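Local coordinates for protein RNA methyltransferase, TrmH family (Porphyromonas gingivalis, PDB 2I6D) that probably binds RNA and methylates it, using S-adenosylmethionine as methyl donor, at residues G37-F42 and G152-V157; V49-M54 and P84-A89; A95-V100 and Q158-K163; G181-G186 and A218-R223; P193-T198 and S251-R256. All coordinates share one frame; numbering follows the deposited sequence. Where two conformers were deposited one is given.

Contact 1 (G37-F42 and G152-V157); sequences GEMLPF and GALARV
Ala155 pushes its methyl group between Glu38 and Phe42, beside helix 33-39, and with the buried side chains of Leu154 and Met39 it makes the close-packed part of the contact. Its CB lies 3.6 Å from Glu38 O and equally near Phe42 CD2. Deeper in, in the conformer described, selenomethionine Met39 sets CE against Leu154 CB; the two side chains lie side by side and point the same way. Phe28 and Val30 of strand 27-31 also pack on Met39.

Phe42 and the Glu38-Arg156 pair lie toward solvent. The carbonyl of Ala155 turns onto the phenyl ring: Ala155 O stands 3.3 Å above the plane of the Phe42 ring, over its centre, and Pro41 CB covers the opposite face, nearer the rim. Arg156 grips Glu38 end-on, both terminal nitrogens going to the one oxygen: NH1 is 2.8 Å from Glu38 OE2, and NH2 makes a longer, more bent bond of 3.2 Å to the same atom. Both nitrogens come from the same face of the carboxylate, whose plane is turned 61° from that of the guanidinium. Arg156 NE is paired with Asp125 of helix 114-127. The contact thus joins the MRM3-like substrate-binding region to the SpoU methylase region, and the guanidinium, held between two acidic side chains, probably has its charge well balanced at this junction.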
# COMPACT_ATOMS: atom_id res chain seq x y z
N GLY A 37 -14.64 5.93 -6.14
CA GLY A 37 -15.03 7.24 -5.62
C GLY A 37 -13.96 7.86 -4.74
O GLY A 37 -13.58 9.02 -4.90
N GLU A 38 -13.42 7.07 -3.83
CA GLU A 38 -12.40 7.63 -2.97
C GLU A 38 -11.08 7.96 -3.64
O GLU A 38 -10.39 8.91 -3.22
CB GLU A 38 -12.13 6.75 -1.76
CG GLU A 38 -11.40 7.54 -0.69
CD GLU A 38 -11.85 7.21 0.69
OE1 GLU A 38 -12.59 6.20 0.84
OE2 GLU A 38 -11.47 7.98 1.61
N MSE A 39 -10.71 7.20 -4.67
CA MSE A 39 -9.39 7.38 -5.26
C MSE A 39 -9.37 8.34 -6.48
O MSE A 39 -8.31 8.84 -6.87
CB MSE A 39 -8.77 6.02 -5.61
CG MSE A 39 -8.62 5.07 -4.42
SE MSE A 39 -7.96 3.28 -5.00
CE MSE A 39 -6.18 3.79 -5.68
N LEU A 40 -10.54 8.62 -7.05
CA LEU A 40 -10.63 9.58 -8.18
C LEU A 40 -9.92 10.92 -7.98
O LEU A 40 -9.24 11.40 -8.88
CB LEU A 40 -12.10 9.81 -8.64
CG LEU A 40 -12.65 8.79 -9.63
CD1 LEU A 40 -14.19 8.85 -9.70
CD2 LEU A 40 -12.02 8.94 -11.03
N PRO A 41 -10.12 11.57 -6.81
CA PRO A 41 -9.45 12.87 -6.60
C PRO A 41 -7.93 12.80 -6.51
O PRO A 41 -7.26 13.85 -6.52
CB PRO A 41 -10.00 13.34 -5.25
CG PRO A 41 -11.26 12.55 -5.04
CD PRO A 41 -10.97 11.21 -5.67
N PHE A 42 -7.37 11.60 -6.42
CA PHE A 42 -5.93 11.48 -6.11
C PHE A 42 -5.08 10.80 -7.18
O PHE A 42 -3.85 10.70 -7.05
CB PHE A 42 -5.77 10.75 -4.79
CG PHE A 42 -6.41 11.46 -3.64
CD1 PHE A 42 -5.79 12.56 -3.06
CD2 PHE A 42 -7.66 11.06 -3.17
CE1 PHE A 42 -6.41 13.25 -2.01
CE2 PHE A 42 -8.27 11.72 -2.11
CZ PHE A 42 -7.65 12.82 -1.53
N GLY A 152 -9.63 2.12 0.68
CA GLY A 152 -9.42 3.52 0.33
C GLY A 152 -8.10 4.09 0.80
O GLY A 152 -7.85 5.29 0.65
N ALA A 153 -7.23 3.25 1.37
CA ALA A 153 -6.00 3.77 1.99
C ALA A 153 -5.08 4.51 0.99
O ALA A 153 -4.34 5.45 1.36
CB ALA A 153 -5.23 2.67 2.70
N LEU A 154 -5.14 4.11 -0.28
CA LEU A 154 -4.30 4.74 -1.30
C LEU A 154 -4.71 6.17 -1.66
O LEU A 154 -3.97 6.88 -2.35
CB LEU A 154 -4.22 3.86 -2.56
CG LEU A 154 -3.73 2.44 -2.26
CD1 LEU A 154 -3.98 1.49 -3.42
CD2 LEU A 154 -2.23 2.44 -1.87
N ALA A 155 -5.86 6.60 -1.16
CA ALA A 155 -6.23 8.01 -1.27
C ALA A 155 -5.32 8.91 -0.43
O ALA A 155 -5.12 10.08 -0.78
CB ALA A 155 -7.70 8.22 -0.89
N ARG A 156 -4.79 8.39 0.68
CA ARG A 156 -4.09 9.23 1.60
C ARG A 156 -2.71 8.71 1.96
O ARG A 156 -1.93 9.46 2.53
CB ARG A 156 -4.88 9.40 2.88
CG ARG A 156 -6.01 10.41 2.78
CD ARG A 156 -6.94 10.23 3.98
NE ARG A 156 -7.46 8.87 3.99
CZ ARG A 156 -8.53 8.48 3.32
NH1 ARG A 156 -9.21 9.37 2.59
NH2 ARG A 156 -8.93 7.22 3.37
N VAL A 157 -2.43 7.45 1.66
CA VAL A 157 -1.12 6.85 1.99
C VAL A 157 -0.37 6.69 0.67
O VAL A 157 -0.81 5.95 -0.24
CB VAL A 157 -1.27 5.49 2.73
CG1 VAL A 157 0.12 4.90 3.04
CG2 VAL A 157 -2.11 5.64 4.02

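Contact 2 (V49-M54 and P84-A89); sequences VGTAAM and PQPLMA
Val49 and Met88 face each other as an antiparallel hydrogen-bonded pair, the short strands 49-51 and 87-89 running at 163° with their axes 4.8 Å apart. Val49 N donates to Met88 O and Met88 N returns a bond to Val49 O, each 2.9 Å long. The next pair, Gly50 with Leu87, is non-hydrogen-bonded and close, and here Leu87 CA sends a CH toward Val49 O at 3.3 Å. Beyond it, Thr51 N donates to Pro86 O over 3.2 Å. Pro86 is the centre of an inverse gamma turn, and its carbonyl accepts this bond just before strand 87-92 begins.

The two strands are the central pair of the four-stranded mixed sheet of the MRM3-like substrate-binding region, with strand 27-31 beyond 87-92 and strand 65-69 beyond 45-51. Thr51 occupies the N-cap position of helix 52-56, and the chain passes from strand to helix there, beside Pro86.

Pro86 packs against both parts of this turn. Its CB lies 3.8 Å from Thr51 CG2, and its CG is at the same distance from CG of selenomethionine Met54. With CG anti to the carbonyl carbon (chi1 -64°), Met54 brings that atom to 3.3 Å from Pro86 O. Leu87 CD1 touches Met54 CB at 3.9 Å. Val49 and Met88 point to the other face of the sheet, where Val49 meets Val67 and Leu69 and Met88 packs on Ala29 and Glu31.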
# COMPACT_ATOMS: atom_id res chain seq x y z
N VAL A 49 -15.49 2.66 -16.65
CA VAL A 49 -16.46 1.78 -17.33
C VAL A 49 -17.46 1.36 -16.26
O VAL A 49 -17.07 0.90 -15.18
CB VAL A 49 -15.71 0.57 -17.87
CG1 VAL A 49 -16.64 -0.51 -18.30
CG2 VAL A 49 -14.83 0.99 -19.05
N GLY A 50 -18.74 1.57 -16.52
CA GLY A 50 -19.72 1.18 -15.52
C GLY A 50 -21.13 1.28 -16.05
O GLY A 50 -21.35 1.77 -17.15
N THR A 51 -22.08 0.82 -15.25
CA THR A 51 -23.48 1.00 -15.58
C THR A 51 -23.85 2.45 -15.29
O THR A 51 -23.19 3.11 -14.48
CB THR A 51 -24.37 0.09 -14.73
OG1 THR A 51 -24.10 0.34 -13.33
CG2 THR A 51 -24.12 -1.37 -15.05
N ALA A 52 -24.91 2.93 -15.95
CA ALA A 52 -25.40 4.30 -15.76
C ALA A 52 -25.55 4.67 -14.29
O ALA A 52 -25.16 5.78 -13.88
CB ALA A 52 -26.74 4.50 -16.51
N ALA A 53 -26.11 3.76 -13.48
CA ALA A 53 -26.36 4.04 -12.06
C ALA A 53 -25.05 4.26 -11.29
O ALA A 53 -24.99 5.07 -10.37
CB ALA A 53 -27.20 2.93 -11.41
N MSE A 54 -24.01 3.54 -11.70
CA MSE A 54 -22.68 3.73 -11.11
C MSE A 54 -22.01 5.01 -11.58
O MSE A 54 -21.43 5.74 -10.77
CB MSE A 54 -21.79 2.51 -11.38
CG MSE A 54 -22.30 1.22 -10.74
SE MSE A 54 -22.29 1.35 -8.79
CE MSE A 54 -24.18 1.81 -8.47
N PRO A 84 -18.07 -9.48 -9.23
CA PRO A 84 -17.74 -8.13 -9.66
C PRO A 84 -18.82 -7.10 -9.35
O PRO A 84 -20.01 -7.42 -9.34
CB PRO A 84 -17.57 -8.26 -11.19
CG PRO A 84 -17.38 -9.72 -11.44
CD PRO A 84 -18.18 -10.41 -10.38
N GLN A 85 -18.37 -5.88 -9.07
CA GLN A 85 -19.20 -4.70 -8.94
C GLN A 85 -19.16 -3.93 -10.26
O GLN A 85 -18.11 -3.89 -10.92
CB GLN A 85 -18.67 -3.80 -7.82
CG GLN A 85 -18.80 -4.40 -6.44
CD GLN A 85 -18.24 -3.49 -5.36
OE1 GLN A 85 -18.97 -2.70 -4.79
NE2 GLN A 85 -16.94 -3.60 -5.10
N PRO A 86 -20.27 -3.30 -10.65
CA PRO A 86 -20.40 -2.72 -11.99
C PRO A 86 -19.72 -1.37 -12.25
O PRO A 86 -20.34 -0.48 -12.84
CB PRO A 86 -21.93 -2.63 -12.20
CG PRO A 86 -22.49 -2.61 -10.85
CD PRO A 86 -21.50 -3.13 -9.85
N LEU A 87 -18.47 -1.22 -11.82
CA LEU A 87 -17.70 -0.03 -12.07
C LEU A 87 -16.21 -0.41 -11.99
O LEU A 87 -15.78 -1.03 -11.03
CB LEU A 87 -18.03 1.05 -11.00
CG LEU A 87 -17.44 2.44 -11.19
CD1 LEU A 87 -18.04 3.11 -12.43
CD2 LEU A 87 -17.66 3.27 -9.89
N MSE A 88 -15.46 -0.06 -13.03
CA MSE A 88 -14.04 -0.36 -13.06
C MSE A 88 -13.37 0.88 -13.63
O MSE A 88 -13.77 1.37 -14.69
CB MSE A 88 -13.78 -1.60 -13.93
CG MSE A 88 -12.33 -2.11 -13.87
SE MSE A 88 -12.23 -3.92 -14.71
CE MSE A 88 -10.31 -4.27 -14.38
N ALA A 89 -12.37 1.39 -12.91
CA ALA A 89 -11.60 2.57 -13.33
C ALA A 89 -10.20 2.14 -13.70
O ALA A 89 -9.66 1.21 -13.11
CB ALA A 89 -11.57 3.63 -12.18

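Contact 3 (A95-V100 and Q158-K163); sequences AEPEPV and QPTPLK
Edge strand 158-161 of the parallel methyltransferase sheet is crossed by the linker 95-100, which leads from strand 87-92 to strand 104-109; Pro97 and Pro99 meet Thr160 at the crossing. The touching parts run 86° apart, and no direct hydrogen bond joins them. Both branches of Thr160 touch the linker. CG2, anti to its own backbone N, comes within 3.4 Å of Pro97 O and also meets Pro99 CA, while OG1 lies 3.6 Å from Pro97 CG. The Pro97 ring slides past Thr160 and Gln158 in the opposite sense, its CG 4.0 Å from Gln158 NE2. Just beyond the strand, Leu162 CD2 rests 3.7 Å from Pro99 CB. Trp133 of strand 131-134 packs on both Pro99 and Thr160, and its NE1 donates to Val100 O.

Water supplies the polar links. One molecule donates to Pro97 O at 2.7 Å and to Pro161 O. A second is shared by Glu98 OE2 and Lys163 NZ. A third, 2.8 Å from Val100 N, accepts that N-H, donates to Gln158 OE1 and is hydrogen-bonded to Thr160 OG1. Glu96, by contrast, lays its carboxylate against the Pro161 ring, OE2 being 3.8 Å from Pro161 CG. The proline-rich linker therefore offers the sheet edge apolar rings and carbonyls more than N-H groups, and solvent carries the polar bridging between the two segments.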
# COMPACT_ATOMS: atom_id res chain seq x y z
N ALA A 95 3.86 8.48 -11.00
CA ALA A 95 5.17 8.58 -11.60
C ALA A 95 6.15 8.25 -10.50
O ALA A 95 6.50 9.13 -9.70
CB ALA A 95 5.39 9.99 -12.14
N GLU A 96 6.58 6.98 -10.46
CA GLU A 96 7.35 6.41 -9.33
C GLU A 96 8.27 7.39 -8.58
O GLU A 96 9.28 7.85 -9.11
CB GLU A 96 8.09 5.14 -9.75
CG GLU A 96 8.42 4.21 -8.58
CD GLU A 96 8.58 2.76 -9.01
OE1 GLU A 96 9.72 2.25 -9.00
OE2 GLU A 96 7.55 2.12 -9.35
N PRO A 97 7.90 7.69 -7.33
CA PRO A 97 8.53 8.81 -6.65
C PRO A 97 9.84 8.47 -5.93
O PRO A 97 10.09 7.31 -5.58
CB PRO A 97 7.45 9.24 -5.65
CG PRO A 97 6.76 7.94 -5.28
CD PRO A 97 6.91 7.00 -6.47
N GLU A 98 10.67 9.49 -5.76
CA GLU A 98 11.72 9.46 -4.76
C GLU A 98 11.03 9.12 -3.43
O GLU A 98 9.91 9.59 -3.18
CB GLU A 98 12.35 10.85 -4.63
CG GLU A 98 13.79 10.93 -4.99
CD GLU A 98 14.62 9.88 -4.31
OE1 GLU A 98 14.66 9.85 -3.05
OE2 GLU A 98 15.25 9.09 -5.06
N PRO A 99 11.66 8.26 -2.61
CA PRO A 99 11.07 8.08 -1.28
C PRO A 99 11.16 9.37 -0.47
O PRO A 99 12.19 10.06 -0.51
CB PRO A 99 11.95 7.00 -0.65
CG PRO A 99 13.23 7.06 -1.39
CD PRO A 99 12.86 7.42 -2.80
N VAL A 100 10.10 9.66 0.27
CA VAL A 100 9.97 10.87 1.04
C VAL A 100 9.71 10.44 2.49
O VAL A 100 8.97 9.46 2.73
CB VAL A 100 8.79 11.74 0.46
CG1 VAL A 100 8.30 12.77 1.47
CG2 VAL A 100 9.21 12.41 -0.86
N GLN A 158 0.73 7.42 0.53
CA GLN A 158 1.55 7.33 -0.67
C GLN A 158 2.53 6.15 -0.60
O GLN A 158 3.38 6.10 0.30
CB GLN A 158 2.36 8.61 -0.94
CG GLN A 158 3.18 8.48 -2.26
CD GLN A 158 4.23 9.56 -2.48
OE1 GLN A 158 5.23 9.66 -1.74
NE2 GLN A 158 4.04 10.35 -3.53
N PRO A 159 2.40 5.19 -1.53
CA PRO A 159 3.29 4.04 -1.45
C PRO A 159 4.49 4.18 -2.39
O PRO A 159 4.33 4.66 -3.51
CB PRO A 159 2.38 2.89 -1.85
CG PRO A 159 1.42 3.53 -2.90
CD PRO A 159 1.37 5.04 -2.57
N THR A 160 5.68 3.76 -1.95
CA THR A 160 6.88 4.00 -2.73
C THR A 160 7.69 2.73 -2.87
O THR A 160 8.35 2.33 -1.93
CB THR A 160 7.76 5.14 -2.13
OG1 THR A 160 7.00 6.35 -2.06
CG2 THR A 160 8.99 5.40 -3.02
N PRO A 161 7.62 2.07 -4.04
CA PRO A 161 8.55 0.95 -4.25
C PRO A 161 9.99 1.47 -4.29
O PRO A 161 10.28 2.43 -5.02
CB PRO A 161 8.13 0.41 -5.63
CG PRO A 161 6.74 0.98 -5.86
CD PRO A 161 6.71 2.29 -5.18
N LEU A 162 10.89 0.87 -3.52
CA LEU A 162 12.26 1.36 -3.46
C LEU A 162 13.14 0.67 -4.47
O LEU A 162 12.96 -0.51 -4.75
CB LEU A 162 12.86 1.19 -2.06
CG LEU A 162 12.20 1.86 -0.86
CD1 LEU A 162 13.02 1.62 0.38
CD2 LEU A 162 12.08 3.35 -1.09
N LYS A 163 14.09 1.43 -5.04
CA LYS A 163 15.09 0.89 -5.94
C LYS A 163 16.17 0.13 -5.16
O LYS A 163 16.61 -0.96 -5.55
CB LYS A 163 15.79 2.03 -6.70
CG LYS A 163 14.96 2.77 -7.73
CD LYS A 163 15.88 3.70 -8.54
CE LYS A 163 15.07 4.67 -9.39
NZ LYS A 163 14.01 5.34 -8.57
O HOH W 1 11.70 5.16 -5.51
O HOH W 2 14.02 7.39 -6.87
O HOH W 3 7.69 8.51 -0.65

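Contact 4 (G181-G186 and A218-R223); sequences GAFLDG and AEITDR
Arg223 spreads its guanidinium over one face of Phe183, a cation-pi stack with CZ 3.6 Å from the ring centroid and the planes 18° apart. The side chains cross at about a right angle. In the same position NH2 donates to Asp185 O at 2.9 Å, a bent bond (134° at the hydrogen) that lies near the guanidinium plane, so ring face and carbonyl together restrain the group's rotation.

The backbone is tied by Gly181 N, which donates to Asp222 O over 3.1 Å, and Gly181 pairs with Arg223 as a parallel bridge. Further backbone hydrogen bonds join both Gly181 and Phe183 to Leu224, and Phe183 O is taken by Thr225 OG1. Thr221 OG1 donates to Asp222 OD2 at 2.6 Å and accepts from Val179 N. Ile220 contributes apolar packing, its CG1 meeting the edge of the phenyl ring 3.9 Å from Phe183 CZ.

Strands 179-182 and 222-225 are neighbours in the parallel methyltransferase sheet, with strand 201-206 beyond the first and short strand 187-188 beyond the second; helix 165-174 packs against Glu219 and Thr221.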
# COMPACT_ATOMS: atom_id res chain seq x y z
N GLY A 181 13.64 -0.43 13.80
CA GLY A 181 13.32 -1.74 13.23
C GLY A 181 12.67 -2.63 14.26
O GLY A 181 13.05 -2.61 15.45
N ALA A 182 11.72 -3.45 13.81
CA ALA A 182 11.02 -4.38 14.68
C ALA A 182 11.74 -5.74 14.67
O ALA A 182 11.90 -6.36 13.60
CB ALA A 182 9.58 -4.55 14.21
N PHE A 183 12.23 -6.15 15.84
CA PHE A 183 13.02 -7.37 15.98
C PHE A 183 12.52 -8.18 17.14
O PHE A 183 11.77 -7.67 17.97
CB PHE A 183 14.48 -7.03 16.25
CG PHE A 183 15.18 -6.40 15.07
CD1 PHE A 183 15.76 -7.19 14.08
CD2 PHE A 183 15.26 -5.02 14.95
CE1 PHE A 183 16.42 -6.61 12.98
CE2 PHE A 183 15.90 -4.43 13.87
CZ PHE A 183 16.50 -5.23 12.89
N LEU A 184 12.91 -9.45 17.20
CA LEU A 184 12.53 -10.30 18.31
C LEU A 184 13.39 -10.03 19.54
O LEU A 184 13.02 -10.37 20.67
CB LEU A 184 12.58 -11.77 17.90
CG LEU A 184 11.53 -12.16 16.85
CD1 LEU A 184 11.65 -13.64 16.46
CD2 LEU A 184 10.09 -11.83 17.33
N ASP A 185 14.56 -9.45 19.29
CA ASP A 185 15.50 -9.03 20.34
C ASP A 185 15.77 -7.54 20.13
O ASP A 185 16.16 -7.13 19.03
CB ASP A 185 16.81 -9.81 20.23
CG ASP A 185 17.90 -9.31 21.19
OD1 ASP A 185 18.06 -8.07 21.32
OD2 ASP A 185 18.60 -10.14 21.80
N GLY A 186 15.56 -6.74 21.16
CA GLY A 186 15.78 -5.30 21.05
C GLY A 186 15.22 -4.61 22.27
O GLY A 186 14.84 -5.26 23.24
N ALA A 218 21.63 -3.94 9.33
CA ALA A 218 22.85 -3.15 9.54
C ALA A 218 22.64 -1.64 9.46
O ALA A 218 23.43 -0.88 10.00
CB ALA A 218 23.97 -3.60 8.58
N GLU A 219 21.56 -1.19 8.82
CA GLU A 219 21.28 0.24 8.70
C GLU A 219 20.36 0.78 9.80
O GLU A 219 20.04 1.98 9.81
CB GLU A 219 20.64 0.53 7.34
CG GLU A 219 21.54 0.21 6.16
CD GLU A 219 22.85 1.01 6.13
OE1 GLU A 219 22.93 2.12 6.69
OE2 GLU A 219 23.80 0.50 5.53
N ILE A 220 19.89 -0.10 10.68
CA ILE A 220 18.94 0.25 11.72
C ILE A 220 19.65 0.93 12.88
O ILE A 220 20.69 0.42 13.34
CB ILE A 220 18.27 -1.01 12.31
CG1 ILE A 220 17.62 -1.88 11.21
CG2 ILE A 220 17.36 -0.66 13.44
CD1 ILE A 220 16.44 -1.33 10.51
N THR A 221 19.13 2.06 13.35
CA THR A 221 19.78 2.76 14.47
C THR A 221 19.24 2.33 15.82
O THR A 221 19.95 2.37 16.81
CB THR A 221 19.73 4.31 14.35
OG1 THR A 221 18.36 4.75 14.30
CG2 THR A 221 20.46 4.76 13.13
N ASP A 222 18.00 1.89 15.84
CA ASP A 222 17.27 1.63 17.09
C ASP A 222 16.39 0.38 16.92
O ASP A 222 15.37 0.41 16.22
CB ASP A 222 16.39 2.83 17.42
CG ASP A 222 17.19 4.10 17.69
OD1 ASP A 222 17.51 4.34 18.87
OD2 ASP A 222 17.55 4.83 16.74
N ARG A 223 16.78 -0.71 17.57
CA ARG A 223 15.98 -1.94 17.52
C ARG A 223 14.87 -1.92 18.56
O ARG A 223 15.15 -1.70 19.74
CB ARG A 223 16.85 -3.18 17.78
CG ARG A 223 17.90 -3.41 16.77
CD ARG A 223 18.82 -4.55 17.25
NE ARG A 223 19.16 -5.35 16.09
CZ ARG A 223 18.78 -6.61 15.88
NH1 ARG A 223 19.17 -7.19 14.76
NH2 ARG A 223 18.06 -7.29 16.78

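Contact 5 (P193-T198 and S251-R256); sequences PLPNFT and SEWRRR
Phe197 and Arg254 stack flat, ring and guanidinium planes 17° apart and the side chains crossing at about a right angle. Arg254 CZ lies 4.0 Å from the centroid of the Phe197 ring, a cation-pi contact, and NH1 stands above the ring toward its rim. The Arg254 chain is bent at chi2 and chi3 (63° and 73°), which places NE 4.1 Å from Phe197 CD1. Arg254 NH1 also donates to Phe127 O at the end of helix 114-127.

Trp253 meets Phe197 differently: its CB is 3.9 Å from Phe197 CD1, with the two ring planes perpendicular. Over one face of the indole lies Leu194, whose CD2 makes a CH-pi contact 4.0 Å from the centroid of the six-membered ring. Leu194 also faces Arg256, its CD1 above the centre of that guanidinium.

This joins helix 242-255, the last helix of the chain, to the loop that enters strand 201-206. Within the loop, Asn196 OD1 accepts from Thr198 N in an Asx turn.

Trp253 NE1 passes Pro195 O at a poor angle and donates instead to a water, 3.0 Å away, that in turn donates to Asn196 O. Another water donates to both Pro195 O and Trp253 O. Arg256 holds Glu252 side-on, NE and NH2 both 2.8 Å from Glu252 OE2, while its NH1 donates to Ala192 O; Arg255 completes the salt-bridge network by gripping both Glu252 oxygens.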
# COMPACT_ATOMS: atom_id res chain seq x y z
N PRO A 193 12.29 5.89 24.05
CA PRO A 193 11.65 7.19 23.85
C PRO A 193 11.45 7.32 22.35
O PRO A 193 12.36 7.00 21.58
CB PRO A 193 12.69 8.21 24.36
CG PRO A 193 13.88 7.39 24.85
CD PRO A 193 13.74 6.00 24.31
N LEU A 194 10.28 7.73 21.93
CA LEU A 194 9.98 7.81 20.50
C LEU A 194 9.76 9.27 20.11
O LEU A 194 9.33 10.08 20.95
CB LEU A 194 8.70 7.01 20.20
CG LEU A 194 8.67 5.50 20.49
CD1 LEU A 194 7.29 4.88 20.25
CD2 LEU A 194 9.77 4.79 19.68
N PRO A 195 10.01 9.60 18.83
CA PRO A 195 9.65 10.94 18.39
C PRO A 195 8.15 11.05 18.21
O PRO A 195 7.46 10.02 18.12
CB PRO A 195 10.35 11.08 17.01
CG PRO A 195 11.20 9.88 16.84
CD PRO A 195 10.63 8.83 17.74
N ASN A 196 7.63 12.27 18.19
CA ASN A 196 6.20 12.46 17.90
C ASN A 196 5.91 11.91 16.50
O ASN A 196 6.78 11.91 15.64
CB ASN A 196 5.84 13.95 17.95
CG ASN A 196 4.34 14.21 17.80
OD1 ASN A 196 3.78 14.19 16.70
ND2 ASN A 196 3.68 14.48 18.92
N PHE A 197 4.67 11.50 16.29
CA PHE A 197 4.22 10.99 14.99
C PHE A 197 4.55 11.91 13.81
O PHE A 197 4.83 11.44 12.69
CB PHE A 197 2.71 10.76 15.04
CG PHE A 197 2.25 9.60 14.23
CD1 PHE A 197 2.05 8.37 14.85
CD2 PHE A 197 1.99 9.72 12.87
CE1 PHE A 197 1.60 7.27 14.12
CE2 PHE A 197 1.56 8.62 12.12
CZ PHE A 197 1.37 7.39 12.76
N THR A 198 4.53 13.22 14.04
CA THR A 198 4.80 14.18 12.96
C THR A 198 6.28 14.41 12.69
O THR A 198 6.64 15.11 11.72
CB THR A 198 4.20 15.54 13.28
OG1 THR A 198 4.70 15.98 14.54
CG2 THR A 198 2.69 15.45 13.30
N SER A 251 0.11 2.24 16.89
CA SER A 251 -0.77 2.65 18.00
C SER A 251 0.06 3.35 19.07
O SER A 251 -0.26 4.46 19.48
CB SER A 251 -1.56 1.47 18.61
OG SER A 251 -2.09 1.80 19.90
N GLU A 252 1.13 2.70 19.48
CA GLU A 252 1.97 3.22 20.55
C GLU A 252 2.63 4.56 20.15
O GLU A 252 2.71 5.49 20.96
CB GLU A 252 3.01 2.15 20.89
CG GLU A 252 3.93 2.41 22.01
CD GLU A 252 3.27 2.73 23.36
OE1 GLU A 252 2.06 2.53 23.62
OE2 GLU A 252 4.04 3.22 24.19
N TRP A 253 3.08 4.66 18.89
CA TRP A 253 3.66 5.90 18.37
C TRP A 253 2.63 7.02 18.50
O TRP A 253 2.96 8.11 18.94
CB TRP A 253 4.06 5.74 16.90
CG TRP A 253 5.46 6.17 16.58
CD1 TRP A 253 5.91 7.44 16.29
CD2 TRP A 253 6.59 5.31 16.40
NE1 TRP A 253 7.25 7.42 15.97
CE2 TRP A 253 7.69 6.12 16.04
CE3 TRP A 253 6.78 3.92 16.55
CZ2 TRP A 253 8.96 5.59 15.79
CZ3 TRP A 253 8.03 3.40 16.29
CH2 TRP A 253 9.10 4.23 15.92
N ARG A 254 1.39 6.74 18.10
CA ARG A 254 0.28 7.72 18.15
C ARG A 254 -0.22 8.04 19.57
O ARG A 254 -0.52 9.20 19.91
CB ARG A 254 -0.87 7.21 17.26
CG ARG A 254 -2.18 8.04 17.32
CD ARG A 254 -1.98 9.46 16.84
NE ARG A 254 -1.80 9.58 15.39
CZ ARG A 254 -1.31 10.65 14.79
NH1 ARG A 254 -1.20 10.69 13.46
NH2 ARG A 254 -0.92 11.71 15.52
N ARG A 255 -0.29 7.02 20.43
CA ARG A 255 -0.66 7.24 21.83
C ARG A 255 0.21 8.31 22.47
O ARG A 255 -0.26 9.12 23.25
CB ARG A 255 -0.49 5.95 22.63
CG ARG A 255 -0.90 6.05 24.11
CD ARG A 255 -0.55 4.80 24.89
NE ARG A 255 0.89 4.57 25.07
CZ ARG A 255 1.64 5.18 25.98
NH1 ARG A 255 1.11 6.10 26.78
NH2 ARG A 255 2.94 4.91 26.08
N ARG A 256 1.51 8.29 22.16
CA ARG A 256 2.45 9.23 22.78
C ARG A 256 2.50 10.62 22.11
O ARG A 256 3.25 11.51 22.56
CB ARG A 256 3.84 8.63 22.75
CG ARG A 256 3.89 7.40 23.54
CD ARG A 256 5.29 7.07 23.90
NE ARG A 256 5.48 5.64 23.87
CZ ARG A 256 6.67 5.07 23.86
NH1 ARG A 256 7.75 5.83 23.89
NH2 ARG A 256 6.77 3.76 23.83
O HOH W 4 5.45 9.00 19.81
O HOH W 5 7.92 9.82 14.24
O HOH W 6 5.57 13.03 21.06

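From the N terminus, helix 33-39 opens contact 1, which closes at residues 152-157; the loop it spans encloses contact 2, where strands 45-51 and 87-92 pair inside the substrate-binding region. Contact 3 starts within that same loop, at the linker 95-100, and ends on strand 158-161, so contacts 1 and 3 cross; they touch where Leu154 CD2 meets Pro159 CG at 4.0 Å. Together these two tie the N-terminal region and linker to the methyltransferase sheet. Contacts 4 and 5 come after the first three and cross each other: contact 4 pairs two strands of that sheet and contact 5 ties the loop before strand 201-206 to the last helix.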